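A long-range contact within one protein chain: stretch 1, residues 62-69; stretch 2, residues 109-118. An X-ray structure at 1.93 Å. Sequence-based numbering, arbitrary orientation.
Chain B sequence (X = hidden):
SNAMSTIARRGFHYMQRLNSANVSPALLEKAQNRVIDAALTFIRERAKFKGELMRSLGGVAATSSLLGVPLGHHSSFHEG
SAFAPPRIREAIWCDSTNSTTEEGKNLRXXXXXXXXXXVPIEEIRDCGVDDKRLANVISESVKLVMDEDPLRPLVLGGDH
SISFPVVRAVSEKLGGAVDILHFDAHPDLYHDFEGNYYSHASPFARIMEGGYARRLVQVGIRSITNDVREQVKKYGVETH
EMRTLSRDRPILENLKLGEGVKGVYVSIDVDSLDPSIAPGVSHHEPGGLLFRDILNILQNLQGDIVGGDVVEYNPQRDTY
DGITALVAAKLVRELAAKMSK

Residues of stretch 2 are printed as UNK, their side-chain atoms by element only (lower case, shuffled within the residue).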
# COMPACT_ATOMS: atom_id res chain seq x y z
N ALA B 62 -41.29 10.68 -1.73
CA ALA B 62 -40.42 9.74 -0.99
C ALA B 62 -39.01 10.31 -0.85
O ALA B 62 -38.53 11.01 -1.81
CB ALA B 62 -40.39 8.37 -1.64
N THR B 63 -38.39 10.02 0.30
CA THR B 63 -37.00 10.41 0.62
C THR B 63 -36.20 9.21 1.13
O THR B 63 -36.53 8.62 2.19
CB THR B 63 -37.01 11.65 1.52
OG1 THR B 63 -37.53 12.74 0.75
CG2 THR B 63 -35.63 11.97 2.06
N SER B 64 -35.15 8.89 0.38
CA SER B 64 -34.16 7.85 0.75
C SER B 64 -33.47 8.34 2.04
O SER B 64 -32.88 9.45 2.06
CB SER B 64 -33.18 7.56 -0.40
OG SER B 64 -33.82 7.03 -1.54
N SER B 65 -33.54 7.53 3.09
CA SER B 65 -33.15 7.83 4.48
C SER B 65 -32.16 6.78 4.99
O SER B 65 -32.52 5.56 5.03
CB SER B 65 -34.39 7.91 5.31
OG SER B 65 -35.28 8.79 4.65
N LEU B 66 -30.91 7.21 5.22
CA LEU B 66 -29.82 6.30 5.57
C LEU B 66 -30.02 5.85 7.00
O LEU B 66 -30.03 6.67 7.91
CB LEU B 66 -28.48 7.01 5.37
CG LEU B 66 -28.30 7.62 4.00
CD1 LEU B 66 -26.86 8.05 3.74
CD2 LEU B 66 -28.73 6.64 2.96
N LEU B 67 -30.11 4.55 7.19
CA LEU B 67 -30.02 3.86 8.50
C LEU B 67 -28.83 2.90 8.46
O LEU B 67 -28.86 1.96 7.64
CB LEU B 67 -31.36 3.17 8.77
CG LEU B 67 -31.49 2.47 10.11
CD1 LEU B 67 -31.78 3.48 11.21
CD2 LEU B 67 -32.56 1.39 10.07
N GLY B 68 -27.79 3.21 9.22
CA GLY B 68 -26.63 2.37 9.48
C GLY B 68 -26.97 1.21 10.42
O GLY B 68 -27.68 1.42 11.45
N VAL B 69 -26.49 0.02 10.03
CA VAL B 69 -26.50 -1.19 10.90
C VAL B 69 -25.08 -1.74 10.86
O VAL B 69 -24.76 -2.59 10.02
CB VAL B 69 -27.57 -2.18 10.43
CG1 VAL B 69 -27.69 -3.33 11.41
CG2 VAL B 69 -28.91 -1.48 10.22
N UNK B 109 -30.36 18.54 -1.98
CA UNK B 109 -31.78 18.59 -1.58
C UNK B 109 -32.01 17.47 -0.56
O UNK B 109 -31.84 16.31 -0.88
c UNK B 109 -32.64 18.58 -2.84
c UNK B 109 -34.13 18.72 -2.59
o UNK B 109 -34.59 18.52 -1.44
o UNK B 109 -34.84 18.95 -3.59
N UNK B 110 -32.39 17.76 0.71
CA UNK B 110 -32.71 16.73 1.69
C UNK B 110 -33.83 15.78 1.28
O UNK B 110 -33.89 14.69 1.82
c UNK B 110 -33.19 17.51 2.91
c UNK B 110 -32.51 19.10 1.29
c UNK B 110 -32.51 18.83 2.77
N UNK B 111 -34.66 16.18 0.33
CA UNK B 111 -35.80 15.35 -0.10
C UNK B 111 -35.26 14.23 -0.99
O UNK B 111 -35.92 13.27 -1.20
n UNK B 111 -37.08 20.51 -3.39
n UNK B 111 -37.47 18.94 -1.77
c UNK B 111 -38.28 18.24 -0.79
c UNK B 111 -37.90 19.95 -2.51
c UNK B 111 -36.82 16.22 -0.82
c UNK B 111 -37.40 17.33 0.05
n UNK B 111 -39.14 20.40 -2.37
N UNK B 112 -34.06 14.40 -1.52
CA UNK B 112 -33.40 13.35 -2.34
C UNK B 112 -32.70 12.35 -1.43
O UNK B 112 -32.76 11.16 -1.71
c UNK B 112 -32.42 13.98 -3.32
c UNK B 112 -31.73 12.90 -4.13
c UNK B 112 -33.15 14.97 -4.21
N UNK B 113 -32.00 12.81 -0.41
CA UNK B 113 -31.27 11.88 0.50
C UNK B 113 -31.03 12.54 1.84
O UNK B 113 -30.72 13.74 1.90
c UNK B 113 -28.13 9.67 0.08
c UNK B 113 -28.96 12.52 -0.30
c UNK B 113 -29.42 10.18 0.63
c UNK B 113 -29.98 11.37 -0.16
N UNK B 114 -31.20 11.78 2.91
CA UNK B 114 -30.99 12.30 4.26
C UNK B 114 -30.40 11.18 5.12
O UNK B 114 -30.76 10.01 4.93
o UNK B 114 -32.05 13.68 5.89
c UNK B 114 -33.33 11.87 5.19
c UNK B 114 -32.32 12.90 4.75
N UNK B 115 -29.63 11.55 6.14
CA UNK B 115 -29.09 10.60 7.14
C UNK B 115 -30.04 10.53 8.33
O UNK B 115 -30.34 11.57 8.86
c UNK B 115 -27.10 9.94 8.51
n UNK B 115 -26.30 10.38 9.46
o UNK B 115 -27.38 8.74 8.39
c UNK B 115 -27.70 11.00 7.60
N UNK B 116 -30.43 9.36 8.78
CA UNK B 116 -31.15 9.19 10.07
C UNK B 116 -30.10 8.84 11.12
O UNK B 116 -29.86 9.67 12.00
c UNK B 116 -32.25 8.12 9.97
c UNK B 116 -33.42 8.58 9.12
c UNK B 116 -32.74 7.68 11.35
N UNK B 117 -29.38 7.73 10.95
CA UNK B 117 -28.22 7.41 11.79
C UNK B 117 -27.97 5.92 11.91
O UNK B 117 -28.46 5.20 11.07
N UNK B 118 -27.18 5.52 12.90
CA UNK B 118 -26.66 4.16 13.04
C UNK B 118 -27.38 3.56 14.25
O UNK B 118 -27.46 4.22 15.28
o UNK B 118 -23.17 4.43 11.96
o UNK B 118 -25.02 4.79 10.92
c UNK B 118 -25.14 4.17 13.20
c UNK B 118 -24.39 4.49 11.93
O HOH W 1 -26.78 6.18 8.46

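Position 109 has four side-chain atoms, two carbons in line and two oxygens on the second. They touch nothing on stretch 1. A carboxylate on a short stem fits Asp109, with Asn, of the same shape, excluded by the elements.

Position 110 has three carbons that close a ring onto the backbone N. The ring does not touch stretch 1. This is Pro110. Its backbone O lies 3.2 Å from Thr63 CG2.

Position 111 has seven side-chain atoms: three carbons, a nitrogen, then a carbon carrying two more nitrogens. CB lies 3.9 Å from Thr63 OG1, while the rest of the chain leads off. The guanidinium makes it Arg111. Its side chain turns back to its own stretch, where NH2 forms a salt bridge with Asp109 OD2 at 2.7 Å. Its backbone serves stretch 1: Thr63 OG1 donates a hydrogen bond to Arg111 O at 2.6 Å.

Position 112 has three carbons, one carrying the other two. The CA-to-CB bond points away from stretch 1, and the side chain makes no contact there. This is Val112. Its backbone O lies 3.9 Å from Ser64 CB.

Position 113 has four carbons, forked at the first, with one arm two carbons long. The end carbon of the long arm lies 4.2 Å from Leu66 CD1, an apolar contact. The beta branch gives Ile113 rather than leucine.

Position 114 has one carbon carrying an oxygen and a carbon. The carbon arm lies 3.9 Å from Thr63 CG2 and 3.7 Å from Ser65 OG. This is Thr114. Its OG1 is hydrogen-bonded elsewhere in the structure.

Position 115 has two carbons, the second carrying one oxygen and one nitrogen. The oxygen lies 3.7 Å from Leu66 CB. It is also 3.4 Å from Leu66 O, but both are acceptors and no hydrogen bond forms. The amide identifies Asn115. Water 1 donates to Asn115 OD1 at 2.6 Å and accepts a weak bond from Gly68 N at 3.2 Å.

Position 116 has three carbons, one carrying two. The CA-to-CB bond points toward stretch 1. One branch carbon is 4.3 Å from Leu67 CD1, and the other is 4.0 Å from Ser65 CB. It is Val116.

Position 117 has no side-chain atoms, so it is Gly117. Its phi/psi of 152/-163 would jam a CB against the carbonyl O of Val116.

Position 118 has two carbons, the second carrying two oxygens. One oxygen comes within 3.2 Å of Gly68 CA, in space that a CB on Gly68 would need. This is Asp118, and that oxygen is OD1.

The contact is a parallel pairing of two strands. Thr114 N donates to Ser64 O at 3.0 Å, and Leu66 N donates to Thr114 O at 2.8 Å. Then the register shifts by one in a beta bulge. Leu66 O accepts from both Val116 N at 2.9 Å and Gly117 N at 3.3 Å. The extra residue is thus absorbed, and Gly68 N donates to Gly117 O at 2.8 Å. Side chains add packing on both faces: Leu66 and Ile113 on one, Ser65 and Thr114 on the other. Together the two stretches bury 598 Å².

Stretch 2, residues 109-118: DPRVITNVGD
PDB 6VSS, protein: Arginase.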